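Local coordinates for protein glucose-6-phosphate dehydrogenase (Trypanosoma cruzi, PDB 5AQ1) that oxidises glucose 6-phosphate with NADP+ as hydride acceptor, the step by which the pentose phosphate pathway generates NADPH, at residues 313-318 / 340-345; 306-311 / 468-473; 52-57 / 99-104; 142-147 / 166-171; 233-238 / 376-381. All blocks are in the same frame, centred on the assembly; numbering follows the deposited sequence.

In the fold
Five contacts illustrate how chemistry follows place in a two-domain dehydrogenase. Contacts 3 and 4 lie in the coenzyme-binding domain, their nearest atoms about 6 Å apart; contacts 1, 2 and 5 belong to the C-terminal domain, where contacts 1 and 5 reach the same mixed sheet. Contacts 1 and 4 are buried, whereas contacts 2, 3 and 5 are only partly so. Contact 1 pairs two strands through backbone bonds and a bulge. Contact 2 touches it through Cys-313 and Leu-473 but joins a loop to a helix, partly by water. Contact 3 is built round an aromatic cluster and lacks hydrogen bonds between its segments; contact 4 uses amide and guanidinium groups. Contact 5, beside two other subunits, mixes apolar packing with a lysine bound to carbonyls.

Contact 1: residues 313-318 / 340-345; sequences CVLGQY and HCPTFA
Tyr-318 meets Thr-343 roughly perpendicularly, and the threonine hydroxyl lies at the edge of the tyrosine ring, with OG1 3.5 Å from CD2. The same OG1 accepts the backbone N-H of Tyr-318 at 3.0 Å. It is placed there by chi1 of 64°, which tucks it between its own N and carbonyl carbon, and Tyr-487 OH is its second partner. Gln-317 takes another route: its extended chain carries NE2 to Cys-341 O at 3.1 Å, tilted from the carbonyl plane, while NE2 also reaches the carbonyl of Ser-339. The backbones form a classic beta bulge here, in which Thr-343 and Phe-344 both face Gly-316. Gly-316 N donates to Phe-344 O at 2.7 Å, and Gly-316 O receives Phe-344 N at 2.9 Å as well as a weak bond from Thr-343 N. The bulge marks the start of strand 344-349 where it pairs antiparallel with strand 313-319 in the large mixed sheet. On one face Leu-315 runs alongside Pro-342, the leucine CG 3.9 Å from the proline CB. The leucine CD1 meets the methyl of Ala-345. Phe-344 rises on the other face, its ring edge toward Gly-316 N, and packs against Ala-497 of helix 495-504.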
# COMPACT_ATOMS: atom_id res chain seq x y z
N CYS B 313 30.62 -1.36 10.31
CA CYS B 313 31.43 -1.96 9.25
C CYS B 313 32.38 -3.03 9.77
O CYS B 313 32.74 -3.03 10.95
CB CYS B 313 32.22 -0.89 8.49
SG CYS B 313 33.83 -0.49 9.20
N VAL B 314 32.76 -3.95 8.89
CA VAL B 314 33.80 -4.93 9.16
C VAL B 314 34.82 -4.88 8.03
O VAL B 314 34.47 -5.05 6.87
CB VAL B 314 33.24 -6.36 9.27
CG1 VAL B 314 34.37 -7.37 9.48
CG2 VAL B 314 32.23 -6.45 10.40
N LEU B 315 36.08 -4.63 8.39
CA LEU B 315 37.16 -4.51 7.43
C LEU B 315 38.02 -5.76 7.42
O LEU B 315 38.13 -6.45 8.44
CB LEU B 315 38.03 -3.29 7.77
CG LEU B 315 37.71 -1.97 7.08
CD1 LEU B 315 36.22 -1.76 6.88
CD2 LEU B 315 38.31 -0.83 7.89
N GLY B 316 38.65 -6.03 6.28
CA GLY B 316 39.53 -7.18 6.13
C GLY B 316 40.72 -6.90 5.24
O GLY B 316 40.67 -6.05 4.35
N GLN B 317 41.80 -7.64 5.48
CA GLN B 317 43.03 -7.57 4.69
C GLN B 317 43.53 -9.00 4.49
O GLN B 317 43.79 -9.70 5.46
CB GLN B 317 44.08 -6.74 5.43
CG GLN B 317 45.35 -6.46 4.66
CD GLN B 317 46.42 -5.83 5.54
OE1 GLN B 317 47.02 -6.51 6.37
NE2 GLN B 317 46.65 -4.54 5.37
N TYR B 318 43.65 -9.44 3.23
CA TYR B 318 43.91 -10.86 2.96
C TYR B 318 45.33 -11.29 3.31
O TYR B 318 46.29 -10.54 3.13
CB TYR B 318 43.53 -11.25 1.52
CG TYR B 318 44.47 -10.80 0.42
CD1 TYR B 318 45.57 -11.57 0.04
CD2 TYR B 318 44.23 -9.62 -0.28
CE1 TYR B 318 46.41 -11.16 -0.98
CE2 TYR B 318 45.06 -9.20 -1.30
CZ TYR B 318 46.16 -9.98 -1.65
OH TYR B 318 46.99 -9.56 -2.66
N HIS B 340 47.20 -0.57 7.19
CA HIS B 340 45.80 -0.80 7.57
C HIS B 340 44.93 -1.00 6.32
O HIS B 340 43.72 -1.13 6.44
CB HIS B 340 45.18 0.39 8.33
CG HIS B 340 46.09 1.06 9.31
ND1 HIS B 340 46.48 0.47 10.49
CD2 HIS B 340 46.66 2.29 9.29
CE1 HIS B 340 47.27 1.30 11.15
NE2 HIS B 340 47.40 2.41 10.45
N CYS B 341 45.55 -1.00 5.14
CA CYS B 341 44.77 -0.98 3.91
C CYS B 341 43.83 -2.17 3.82
O CYS B 341 44.27 -3.32 3.83
CB CYS B 341 45.68 -0.95 2.68
SG CYS B 341 44.75 -0.75 1.15
N PRO B 342 42.52 -1.90 3.74
CA PRO B 342 41.56 -2.98 3.65
C PRO B 342 41.41 -3.49 2.21
O PRO B 342 41.24 -2.70 1.28
CB PRO B 342 40.27 -2.33 4.12
CG PRO B 342 40.40 -0.91 3.71
CD PRO B 342 41.86 -0.58 3.76
N THR B 343 41.47 -4.81 2.06
CA THR B 343 41.16 -5.47 0.79
C THR B 343 39.71 -6.00 0.81
O THR B 343 39.21 -6.45 -0.22
CB THR B 343 42.13 -6.63 0.51
OG1 THR B 343 41.99 -7.65 1.51
CG2 THR B 343 43.57 -6.13 0.49
N PHE B 344 39.06 -5.92 1.97
CA PHE B 344 37.70 -6.40 2.17
C PHE B 344 36.93 -5.45 3.09
O PHE B 344 37.49 -4.92 4.05
CB PHE B 344 37.74 -7.81 2.79
CG PHE B 344 36.39 -8.37 3.12
CD1 PHE B 344 35.78 -8.08 4.34
CD2 PHE B 344 35.73 -9.22 2.24
CE1 PHE B 344 34.54 -8.60 4.65
CE2 PHE B 344 34.49 -9.75 2.56
CZ PHE B 344 33.89 -9.44 3.76
N ALA B 345 35.65 -5.24 2.81
CA ALA B 345 34.81 -4.40 3.66
C ALA B 345 33.33 -4.72 3.52
O ALA B 345 32.82 -4.83 2.40
CB ALA B 345 35.05 -2.93 3.34

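Contact 2: residues 306-311 / 468-473; sequences VPANPA and RIYTPL
Loop 306-311 runs past helix 460-479 so closely that the CA atoms of Pro-307 and Ile-469 are 4.1 Å apart, and Ala-308 N donates to Ile-469 O at 2.9 Å. That carbonyl lies where the helix is kinked: Pro-472 has no N-H to give, and Leu-473 N makes no bond to the preceding turn. A water bridges loop and helix there, giving one hydrogen to Ile-469 O and the other to Ala-308 O, while accepting Leu-473 N at 2.7 Å. Among the side chains, the methyl of Ala-308 points toward the helix and meets Leu-473 CD2 at 4.0 Å. The other branch, CD1, approaches Pro-310, 4.3 Å from its CD. Chi1 of 173°, with CG trans to the leucine N, aims this branched end at the loop. Pro-307 lies along the helix backbone, its CB 3.6 Å from Ile-469 O. Tyr-470 OH is hydrogen-bonded to Thr-275 OG1 of helix 264-282, and the tyrosine side chain touches Leu-349, as Ala-308 does. The chemistry implies that backbone groups released by the proline kink are satisfied from outside the helix, Ile-469 O by both loop and water, so that a loop without regular structure is fastened to it.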
# COMPACT_ATOMS: atom_id res chain seq x y z
N VAL B 306 22.86 8.17 5.10
CA VAL B 306 23.58 8.48 6.33
C VAL B 306 25.03 8.03 6.16
O VAL B 306 25.29 6.89 5.78
CB VAL B 306 22.95 7.77 7.55
CG1 VAL B 306 23.77 8.03 8.80
CG2 VAL B 306 21.51 8.23 7.74
N PRO B 307 26.00 8.92 6.46
CA PRO B 307 27.40 8.54 6.28
C PRO B 307 27.78 7.28 7.05
O PRO B 307 27.36 7.10 8.19
CB PRO B 307 28.17 9.75 6.82
CG PRO B 307 27.23 10.90 6.69
CD PRO B 307 25.86 10.32 6.92
N ALA B 308 28.58 6.42 6.42
CA ALA B 308 29.05 5.20 7.06
C ALA B 308 29.87 5.54 8.29
O ALA B 308 30.47 6.61 8.37
CB ALA B 308 29.89 4.39 6.08
N ASN B 309 29.88 4.63 9.26
CA ASN B 309 30.71 4.83 10.45
C ASN B 309 31.34 3.52 10.94
O ASN B 309 30.83 2.44 10.65
CB ASN B 309 29.90 5.52 11.55
CG ASN B 309 28.98 4.57 12.29
OD1 ASN B 309 29.27 4.16 13.41
ND2 ASN B 309 27.87 4.21 11.66
N PRO B 310 32.48 3.62 11.66
CA PRO B 310 33.25 2.46 12.10
C PRO B 310 32.45 1.35 12.77
O PRO B 310 32.74 0.17 12.56
CB PRO B 310 34.24 3.06 13.11
CG PRO B 310 34.40 4.47 12.68
CD PRO B 310 33.07 4.89 12.14
N ALA B 311 31.46 1.72 13.57
CA ALA B 311 30.65 0.74 14.30
C ALA B 311 29.85 -0.15 13.36
O ALA B 311 29.61 -1.32 13.68
CB ALA B 311 29.72 1.44 15.29
N ARG B 468 30.97 12.18 0.47
CA ARG B 468 30.48 12.56 1.79
C ARG B 468 29.98 11.36 2.59
O ARG B 468 30.03 11.36 3.82
CB ARG B 468 29.40 13.63 1.67
CG ARG B 468 29.98 15.00 1.36
CD ARG B 468 28.92 16.03 1.00
NE ARG B 468 29.55 17.28 0.57
CZ ARG B 468 29.86 18.29 1.38
NH1 ARG B 468 29.57 18.26 2.68
NH2 ARG B 468 30.44 19.37 0.87
N ILE B 469 29.52 10.32 1.89
CA ILE B 469 29.06 9.11 2.55
C ILE B 469 30.20 8.38 3.27
O ILE B 469 30.02 7.90 4.39
CB ILE B 469 28.39 8.16 1.53
CG1 ILE B 469 27.07 8.77 1.05
CG2 ILE B 469 28.13 6.79 2.15
CD1 ILE B 469 26.51 8.15 -0.21
N TYR B 470 31.38 8.33 2.63
CA TYR B 470 32.47 7.47 3.10
C TYR B 470 33.66 8.19 3.71
O TYR B 470 34.48 7.56 4.38
CB TYR B 470 32.96 6.58 1.95
CG TYR B 470 31.84 5.81 1.29
CD1 TYR B 470 31.31 4.67 1.89
CD2 TYR B 470 31.31 6.22 0.08
CE1 TYR B 470 30.28 3.97 1.30
CE2 TYR B 470 30.27 5.52 -0.52
CZ TYR B 470 29.76 4.40 0.09
OH TYR B 470 28.73 3.70 -0.49
N THR B 471 33.77 9.50 3.50
CA THR B 471 34.96 10.25 3.93
C THR B 471 35.23 10.17 5.44
O THR B 471 36.36 9.89 5.83
CB THR B 471 34.93 11.71 3.45
OG1 THR B 471 35.12 11.74 2.03
CG2 THR B 471 36.03 12.54 4.10
N PRO B 472 34.21 10.42 6.29
CA PRO B 472 34.43 10.26 7.73
C PRO B 472 35.00 8.90 8.12
O PRO B 472 35.91 8.83 8.95
CB PRO B 472 33.02 10.44 8.32
CG PRO B 472 32.33 11.32 7.35
CD PRO B 472 32.89 11.01 5.99
N LEU B 473 34.48 7.83 7.51
CA LEU B 473 35.00 6.48 7.75
C LEU B 473 36.43 6.33 7.27
O LEU B 473 37.29 5.81 7.99
CB LEU B 473 34.11 5.42 7.08
CG LEU B 473 34.61 3.97 7.11
CD1 LEU B 473 34.92 3.51 8.53
CD2 LEU B 473 33.60 3.05 6.46
O HOH W 1 32.00 7.82 6.38

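Contact 3: residues 52-57 / 99-104; sequences ALFQLY and CHVGNF
Aromatic contacts dominate where Phe-104, on the short helix 101-105, enters between Phe-54 and Tyr-57 of helix 43-58. Phe-54 turns its edge toward the face of Phe-104 in an offset edge-to-face pair, centroids 5.4 Å apart and planes at 60°, with CD1 3.5 Å from CD2 of Phe-104. Tyr-57 and Phe-104 run antiparallel alongside one another, and their rings meet obliquely, with Tyr-57 CB 3.5 Å from Phe-104 CD1. Both residues of the long helix have CG trans to the backbone N (chi1 173° for Phe-54), which throws the two rings out on the side where Phe-104 arrives.

CH-pi contacts supplement the ring pairs. Phe-54 CA sits over the face of the Phe-104 ring, 3.6 Å from its centroid, while Phe-104 CA lies over a face of Tyr-57. The rings of Phe-104 and Tyr-57 thus each lie against a backbone carbon of the other helix.

Aliphatic and sulfur contacts close the margins. Leu-53 CB touches Phe-104 CZ at 3.8 Å, Val-101 CG2 approaches Phe-54 CZ at 4.2 Å, and Cys-99 SG stands obliquely beside the Phe-54 ring, which is also stacked with Phe-91.

Cys-99 is covalently tied to Cys-58, next to Tyr-57. The result is an aromatic cluster beside a disulfide, pinning the segment ahead of strand 108-112 to the first helix of the dinucleotide-binding Rossmann-like domain.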
# COMPACT_ATOMS: atom_id res chain seq x y z
N ALA B 52 37.10 -1.76 -27.34
CA ALA B 52 35.73 -1.23 -27.37
C ALA B 52 35.47 -0.48 -28.68
O ALA B 52 34.43 -0.66 -29.31
CB ALA B 52 35.48 -0.33 -26.17
N LEU B 53 36.42 0.37 -29.06
CA LEU B 53 36.33 1.11 -30.32
C LEU B 53 36.25 0.17 -31.52
O LEU B 53 35.53 0.44 -32.48
CB LEU B 53 37.52 2.06 -30.47
CG LEU B 53 37.57 3.26 -29.50
CD1 LEU B 53 38.95 3.91 -29.51
CD2 LEU B 53 36.50 4.28 -29.85
N PHE B 54 37.00 -0.94 -31.48
CA PHE B 54 36.94 -1.95 -32.53
C PHE B 54 35.53 -2.52 -32.67
O PHE B 54 35.01 -2.61 -33.78
CB PHE B 54 37.94 -3.08 -32.26
CG PHE B 54 37.83 -4.24 -33.21
CD1 PHE B 54 38.07 -4.08 -34.57
CD2 PHE B 54 37.49 -5.51 -32.75
CE1 PHE B 54 37.97 -5.14 -35.45
CE2 PHE B 54 37.39 -6.58 -33.62
CZ PHE B 54 37.63 -6.40 -34.97
N GLN B 55 34.93 -2.88 -31.54
CA GLN B 55 33.57 -3.42 -31.54
C GLN B 55 32.56 -2.40 -32.07
O GLN B 55 31.65 -2.76 -32.82
CB GLN B 55 33.15 -3.87 -30.14
CG GLN B 55 33.93 -5.06 -29.60
CD GLN B 55 33.83 -6.28 -30.49
OE1 GLN B 55 32.80 -6.52 -31.12
NE2 GLN B 55 34.92 -7.05 -30.57
N LEU B 56 32.72 -1.14 -31.69
CA LEU B 56 31.85 -0.07 -32.18
C LEU B 56 31.99 0.12 -33.69
O LEU B 56 31.00 0.36 -34.37
CB LEU B 56 32.13 1.25 -31.46
CG LEU B 56 31.72 1.35 -29.99
CD1 LEU B 56 32.09 2.72 -29.44
CD2 LEU B 56 30.23 1.08 -29.80
N TYR B 57 33.21 0.01 -34.20
CA TYR B 57 33.45 0.08 -35.63
C TYR B 57 32.72 -1.05 -36.35
O TYR B 57 32.00 -0.81 -37.31
CB TYR B 57 34.95 0.01 -35.94
CG TYR B 57 35.30 0.23 -37.40
CD1 TYR B 57 35.29 1.51 -37.95
CD2 TYR B 57 35.65 -0.84 -38.23
CE1 TYR B 57 35.61 1.72 -39.28
CE2 TYR B 57 35.97 -0.64 -39.56
CZ TYR B 57 35.95 0.64 -40.08
OH TYR B 57 36.28 0.86 -41.40
N CYS B 99 34.05 -9.16 -39.68
CA CYS B 99 34.50 -7.78 -39.59
C CYS B 99 36.01 -7.75 -39.76
O CYS B 99 36.73 -8.43 -39.03
CB CYS B 99 34.13 -7.16 -38.24
SG CYS B 99 34.68 -5.44 -38.04
N HIS B 100 36.48 -6.97 -40.74
CA HIS B 100 37.90 -6.94 -41.07
C HIS B 100 38.68 -6.08 -40.09
O HIS B 100 38.29 -4.94 -39.80
CB HIS B 100 38.10 -6.45 -42.51
CG HIS B 100 39.49 -6.64 -43.04
ND1 HIS B 100 40.25 -7.75 -42.76
CD2 HIS B 100 40.25 -5.86 -43.85
CE1 HIS B 100 41.42 -7.65 -43.36
NE2 HIS B 100 41.44 -6.51 -44.03
N VAL B 101 39.78 -6.63 -39.58
CA VAL B 101 40.60 -5.97 -38.57
C VAL B 101 41.44 -4.86 -39.20
O VAL B 101 41.59 -3.79 -38.62
CB VAL B 101 41.54 -6.98 -37.86
CG1 VAL B 101 42.42 -6.28 -36.83
CG2 VAL B 101 40.73 -8.08 -37.20
N GLY B 102 42.00 -5.13 -40.38
CA GLY B 102 42.84 -4.16 -41.09
C GLY B 102 42.14 -2.84 -41.39
O GLY B 102 42.76 -1.78 -41.30
N ASN B 103 40.86 -2.91 -41.74
CA ASN B 103 40.05 -1.72 -42.01
C ASN B 103 39.94 -0.81 -40.79
O ASN B 103 40.05 0.41 -40.92
CB ASN B 103 38.64 -2.11 -42.48
CG ASN B 103 38.62 -2.63 -43.91
OD1 ASN B 103 39.53 -2.36 -44.70
ND2 ASN B 103 37.58 -3.39 -44.24
N PHE B 104 39.74 -1.41 -39.62
CA PHE B 104 39.70 -0.65 -38.38
C PHE B 104 41.07 -0.05 -38.03
O PHE B 104 41.16 1.12 -37.66
CB PHE B 104 39.20 -1.50 -37.22
CG PHE B 104 39.24 -0.80 -35.89
CD1 PHE B 104 38.41 0.29 -35.64
CD2 PHE B 104 40.11 -1.22 -34.89
CE1 PHE B 104 38.45 0.95 -34.43
CE2 PHE B 104 40.14 -0.57 -33.67
CZ PHE B 104 39.31 0.52 -33.44

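Contact 4: residues 142-147 / 166-171; sequences GNRLFY and AMQKPE
Gln-168 reaches across to Gly-142 and makes the straightest bond of this contact: NE2 donates to Gly-142 O at 2.8 Å with an N-H...O angle of 174°. The donor lies on a lone pair in the carbonyl plane, and the oxygen in turn lies in the plane of the amide. The glutamine chain leaves its backbone with CG trans to N and then bends at chi2 (71°), which swings the amide down to the glycine. Arg-144 lies crosswise to it, with guanidinium and amide planes 53° apart, and the backbone of Gln-168 passes over one guanidinium face. At the edge of that group Ala-166 O accepts a weak bond from NH1 at 3.1 Å. The same oxygen lies near the plane of the Phe-146 ring, 3.4 Å from CZ, so one carbonyl is approached by both a charged and an aromatic edge.

The looser side begins at Met-167, whose CB points away from the strand and whose side chain touches Phe-201 and Gln-205. Farther on, Lys-169 and Glu-171 lie exposed, joined by a long salt bridge of 3.7 Å between NZ and OE1.

Inside, Arg-144 is held by Glu-132 and Asn-125 of helix 118-134, against which Phe-146 also packs through Ile-128. The contact therefore spans a beta-alpha-beta unit: strand 143-148, helix 155-165 and the loop returning to parallel strand 175-179, whose Val-175 touches Phe-146.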
# COMPACT_ATOMS: atom_id res chain seq x y z
N GLY B 142 34.81 19.75 -37.19
CA GLY B 142 34.84 18.37 -36.69
C GLY B 142 34.60 18.28 -35.20
O GLY B 142 34.96 19.18 -34.44
N ASN B 143 33.98 17.18 -34.77
CA ASN B 143 33.75 16.91 -33.35
C ASN B 143 34.94 16.17 -32.76
O ASN B 143 35.49 15.27 -33.39
CB ASN B 143 32.48 16.08 -33.17
CG ASN B 143 31.24 16.79 -33.68
OD1 ASN B 143 30.97 17.93 -33.30
ND2 ASN B 143 30.49 16.12 -34.54
N ARG B 144 35.32 16.54 -31.54
CA ARG B 144 36.53 16.00 -30.91
C ARG B 144 36.22 15.34 -29.58
O ARG B 144 35.71 16.00 -28.67
CB ARG B 144 37.55 17.11 -30.70
CG ARG B 144 37.88 17.88 -31.97
CD ARG B 144 38.97 18.92 -31.73
NE ARG B 144 39.32 19.64 -32.95
CZ ARG B 144 40.28 20.56 -33.05
NH1 ARG B 144 41.02 20.88 -31.99
NH2 ARG B 144 40.51 21.15 -34.21
N LEU B 145 36.52 14.05 -29.46
CA LEU B 145 36.38 13.32 -28.20
C LEU B 145 37.77 13.01 -27.64
O LEU B 145 38.53 12.26 -28.26
CB LEU B 145 35.59 12.03 -28.40
CG LEU B 145 35.32 11.17 -27.16
CD1 LEU B 145 34.31 11.84 -26.25
CD2 LEU B 145 34.83 9.79 -27.56
N PHE B 146 38.09 13.58 -26.49
CA PHE B 146 39.37 13.32 -25.84
C PHE B 146 39.17 12.29 -24.73
O PHE B 146 38.45 12.54 -23.77
CB PHE B 146 39.94 14.62 -25.25
CG PHE B 146 40.28 15.65 -26.29
CD1 PHE B 146 41.43 15.51 -27.05
CD2 PHE B 146 39.47 16.75 -26.49
CE1 PHE B 146 41.76 16.46 -28.01
CE2 PHE B 146 39.79 17.70 -27.45
CZ PHE B 146 40.94 17.55 -28.21
N TYR B 147 39.81 11.13 -24.89
CA TYR B 147 39.79 10.09 -23.86
C TYR B 147 41.07 10.18 -23.04
O TYR B 147 42.16 9.93 -23.56
CB TYR B 147 39.67 8.70 -24.49
CG TYR B 147 39.12 7.65 -23.54
CD1 TYR B 147 39.82 7.30 -22.38
CD2 TYR B 147 37.91 7.00 -23.79
CE1 TYR B 147 39.32 6.34 -21.50
CE2 TYR B 147 37.41 6.04 -22.92
CZ TYR B 147 38.12 5.72 -21.78
OH TYR B 147 37.64 4.78 -20.91
N ALA B 166 43.71 23.10 -27.83
CA ALA B 166 43.19 22.02 -28.68
C ALA B 166 41.66 21.92 -28.69
O ALA B 166 41.11 20.84 -28.91
CB ALA B 166 43.81 20.70 -28.27
N MET B 167 40.98 23.05 -28.48
CA MET B 167 39.53 23.08 -28.51
C MET B 167 39.03 23.48 -29.90
O MET B 167 39.59 24.37 -30.54
CB MET B 167 38.98 24.09 -27.49
CG MET B 167 39.32 23.76 -26.04
SD MET B 167 38.46 22.31 -25.42
CE MET B 167 36.83 22.98 -25.14
N GLN B 168 38.00 22.78 -30.35
CA GLN B 168 37.23 23.23 -31.50
C GLN B 168 36.36 24.38 -31.03
O GLN B 168 35.90 24.39 -29.88
CB GLN B 168 36.33 22.09 -32.01
CG GLN B 168 35.63 22.37 -33.32
CD GLN B 168 36.58 22.39 -34.50
OE1 GLN B 168 37.26 23.38 -34.74
NE2 GLN B 168 36.63 21.29 -35.24
N LYS B 169 36.15 25.36 -31.90
CA LYS B 169 35.20 26.43 -31.61
C LYS B 169 33.78 25.87 -31.72
O LYS B 169 33.53 25.02 -32.58
CB LYS B 169 35.40 27.65 -32.51
CG LYS B 169 35.83 27.34 -33.94
CD LYS B 169 37.29 27.71 -34.24
CE LYS B 169 37.66 29.15 -33.99
NZ LYS B 169 36.66 30.12 -34.52
N PRO B 170 32.85 26.31 -30.85
CA PRO B 170 31.51 25.71 -30.78
C PRO B 170 30.78 25.64 -32.12
O PRO B 170 29.98 24.72 -32.33
CB PRO B 170 30.75 26.64 -29.82
CG PRO B 170 31.81 27.26 -28.98
CD PRO B 170 33.00 27.42 -29.88
N GLU B 171 31.05 26.58 -33.02
CA GLU B 171 30.36 26.65 -34.31
C GLU B 171 30.77 25.49 -35.22
O GLU B 171 29.97 25.04 -36.04
CB GLU B 171 30.62 27.99 -35.04
CG GLU B 171 30.83 29.22 -34.16
CD GLU B 171 32.30 29.66 -34.07
OE1 GLU B 171 33.10 29.36 -34.99
OE2 GLU B 171 32.65 30.34 -33.08

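Contact 5: residues 233-238 / 376-381; sequences ALWNSN and IRIQFK
Lys-381 stretches its extended chain along the loop and ends between two carbonyls, NZ donating to Ser-237 O at 2.9 Å and to Asn-238 O at 3.3 Å. The first oxygen is met in its carbonyl plane; the second is approached from well above its plane, 60° out. Two neutral acceptors thus share the ammonium group. The apolar half of the contact consists of two pairs. Trp-235 runs square to Ile-378, CH2 of the indole 3.9 Å from CG1, and CZ2 meets CD1 of the same isoleucine. Phe-380 brings CE1 to within 4.0 Å of Leu-234 CB.

Turns in the loop position these groups. An inverse gamma turn is centred on Trp-235, and Asn-236 OD1 accepts Asn-238 N at 3.0 Å in an Asx turn, shaping the backbone that offers its carbonyls to the lysine. Farther out, the indole NE1 is bonded to Leu-281 O, and its ring meets Trp-356 and the cation of Arg-225. Leu-234 packs on Ala-233 of a second subunit, and Asn-238 on its counterpart in a third. Here the loop leading into strand 240-248 folds over adjacent strand 373-380 of the mixed-sheet domain, where the loop and strand end also meet neighbouring subunits of the tetramer.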
# COMPACT_ATOMS: atom_id res chain seq x y z
N ALA B 233 5.38 -1.37 -7.19
CA ALA B 233 4.54 -1.52 -6.00
C ALA B 233 5.28 -2.11 -4.80
O ALA B 233 4.91 -1.85 -3.65
CB ALA B 233 3.33 -2.38 -6.33
N LEU B 234 6.31 -2.91 -5.06
CA LEU B 234 7.06 -3.59 -4.00
C LEU B 234 8.28 -2.83 -3.50
O LEU B 234 8.90 -3.25 -2.52
CB LEU B 234 7.54 -4.96 -4.49
CG LEU B 234 6.46 -5.98 -4.87
CD1 LEU B 234 7.08 -7.17 -5.59
CD2 LEU B 234 5.72 -6.44 -3.63
N TRP B 235 8.64 -1.72 -4.14
CA TRP B 235 9.98 -1.16 -3.96
C TRP B 235 10.10 -0.14 -2.83
O TRP B 235 10.50 1.00 -3.03
CB TRP B 235 10.49 -0.56 -5.28
CG TRP B 235 11.95 -0.77 -5.46
CD1 TRP B 235 12.96 0.01 -4.99
CD2 TRP B 235 12.57 -1.86 -6.16
NE1 TRP B 235 14.18 -0.51 -5.35
CE2 TRP B 235 13.97 -1.66 -6.08
CE3 TRP B 235 12.09 -2.97 -6.86
CZ2 TRP B 235 14.89 -2.54 -6.66
CZ3 TRP B 235 13.01 -3.84 -7.44
CH2 TRP B 235 14.39 -3.62 -7.34
N ASN B 236 9.74 -0.57 -1.62
CA ASN B 236 9.80 0.30 -0.45
C ASN B 236 9.85 -0.52 0.84
O ASN B 236 9.81 -1.75 0.79
CB ASN B 236 8.60 1.25 -0.45
CG ASN B 236 7.28 0.51 -0.45
OD1 ASN B 236 7.08 -0.41 0.34
ND2 ASN B 236 6.37 0.90 -1.34
N SER B 237 9.93 0.16 1.98
CA SER B 237 10.13 -0.50 3.27
C SER B 237 8.96 -1.37 3.74
O SER B 237 9.11 -2.15 4.67
CB SER B 237 10.46 0.53 4.35
OG SER B 237 9.31 1.27 4.70
N ASN B 238 7.79 -1.22 3.11
CA ASN B 238 6.64 -2.08 3.43
C ASN B 238 6.85 -3.53 3.03
O ASN B 238 6.38 -4.43 3.72
CB ASN B 238 5.37 -1.56 2.74
CG ASN B 238 4.98 -0.16 3.19
OD1 ASN B 238 5.43 0.32 4.23
ND2 ASN B 238 4.12 0.48 2.41
N ILE B 376 23.13 -8.18 -6.94
CA ILE B 376 22.24 -7.34 -6.15
C ILE B 376 21.16 -8.27 -5.62
O ILE B 376 20.57 -9.03 -6.39
CB ILE B 376 21.61 -6.24 -7.02
CG1 ILE B 376 22.70 -5.34 -7.62
CG2 ILE B 376 20.63 -5.40 -6.22
CD1 ILE B 376 22.26 -4.60 -8.86
N ARG B 377 20.90 -8.21 -4.32
CA ARG B 377 19.86 -9.03 -3.71
C ARG B 377 18.86 -8.18 -2.95
O ARG B 377 19.20 -7.57 -1.94
CB ARG B 377 20.49 -10.09 -2.80
CG ARG B 377 21.18 -11.20 -3.56
CD ARG B 377 22.13 -11.99 -2.68
NE ARG B 377 22.82 -13.04 -3.44
CZ ARG B 377 22.29 -14.22 -3.76
NH1 ARG B 377 21.05 -14.53 -3.40
NH2 ARG B 377 23.01 -15.10 -4.44
N ILE B 378 17.63 -8.13 -3.46
CA ILE B 378 16.52 -7.45 -2.79
C ILE B 378 15.74 -8.50 -2.01
O ILE B 378 14.90 -9.21 -2.56
CB ILE B 378 15.57 -6.77 -3.80
CG1 ILE B 378 16.34 -5.95 -4.84
CG2 ILE B 378 14.55 -5.89 -3.07
CD1 ILE B 378 17.09 -4.76 -4.27
N GLN B 379 16.03 -8.60 -0.71
CA GLN B 379 15.38 -9.59 0.14
C GLN B 379 14.11 -9.02 0.78
O GLN B 379 14.17 -8.10 1.59
CB GLN B 379 16.35 -10.07 1.22
CG GLN B 379 15.82 -11.17 2.11
CD GLN B 379 16.90 -11.83 2.94
OE1 GLN B 379 17.08 -11.51 4.11
NE2 GLN B 379 17.65 -12.74 2.33
N PHE B 380 12.97 -9.60 0.41
CA PHE B 380 11.67 -9.15 0.91
C PHE B 380 11.37 -9.73 2.30
O PHE B 380 12.06 -10.63 2.78
CB PHE B 380 10.56 -9.52 -0.07
CG PHE B 380 10.74 -8.91 -1.44
CD1 PHE B 380 10.39 -7.59 -1.67
CD2 PHE B 380 11.28 -9.65 -2.48
CE1 PHE B 380 10.56 -7.02 -2.93
CE2 PHE B 380 11.46 -9.09 -3.73
CZ PHE B 380 11.09 -7.77 -3.96
N LYS B 381 10.35 -9.17 2.93
CA LYS B 381 9.92 -9.60 4.25
C LYS B 381 9.29 -10.98 4.21
O LYS B 381 8.81 -11.43 3.17
CB LYS B 381 8.92 -8.61 4.84
CG LYS B 381 9.53 -7.29 5.26
CD LYS B 381 8.43 -6.27 5.52
CE LYS B 381 8.86 -5.23 6.54
NZ LYS B 381 7.93 -4.08 6.56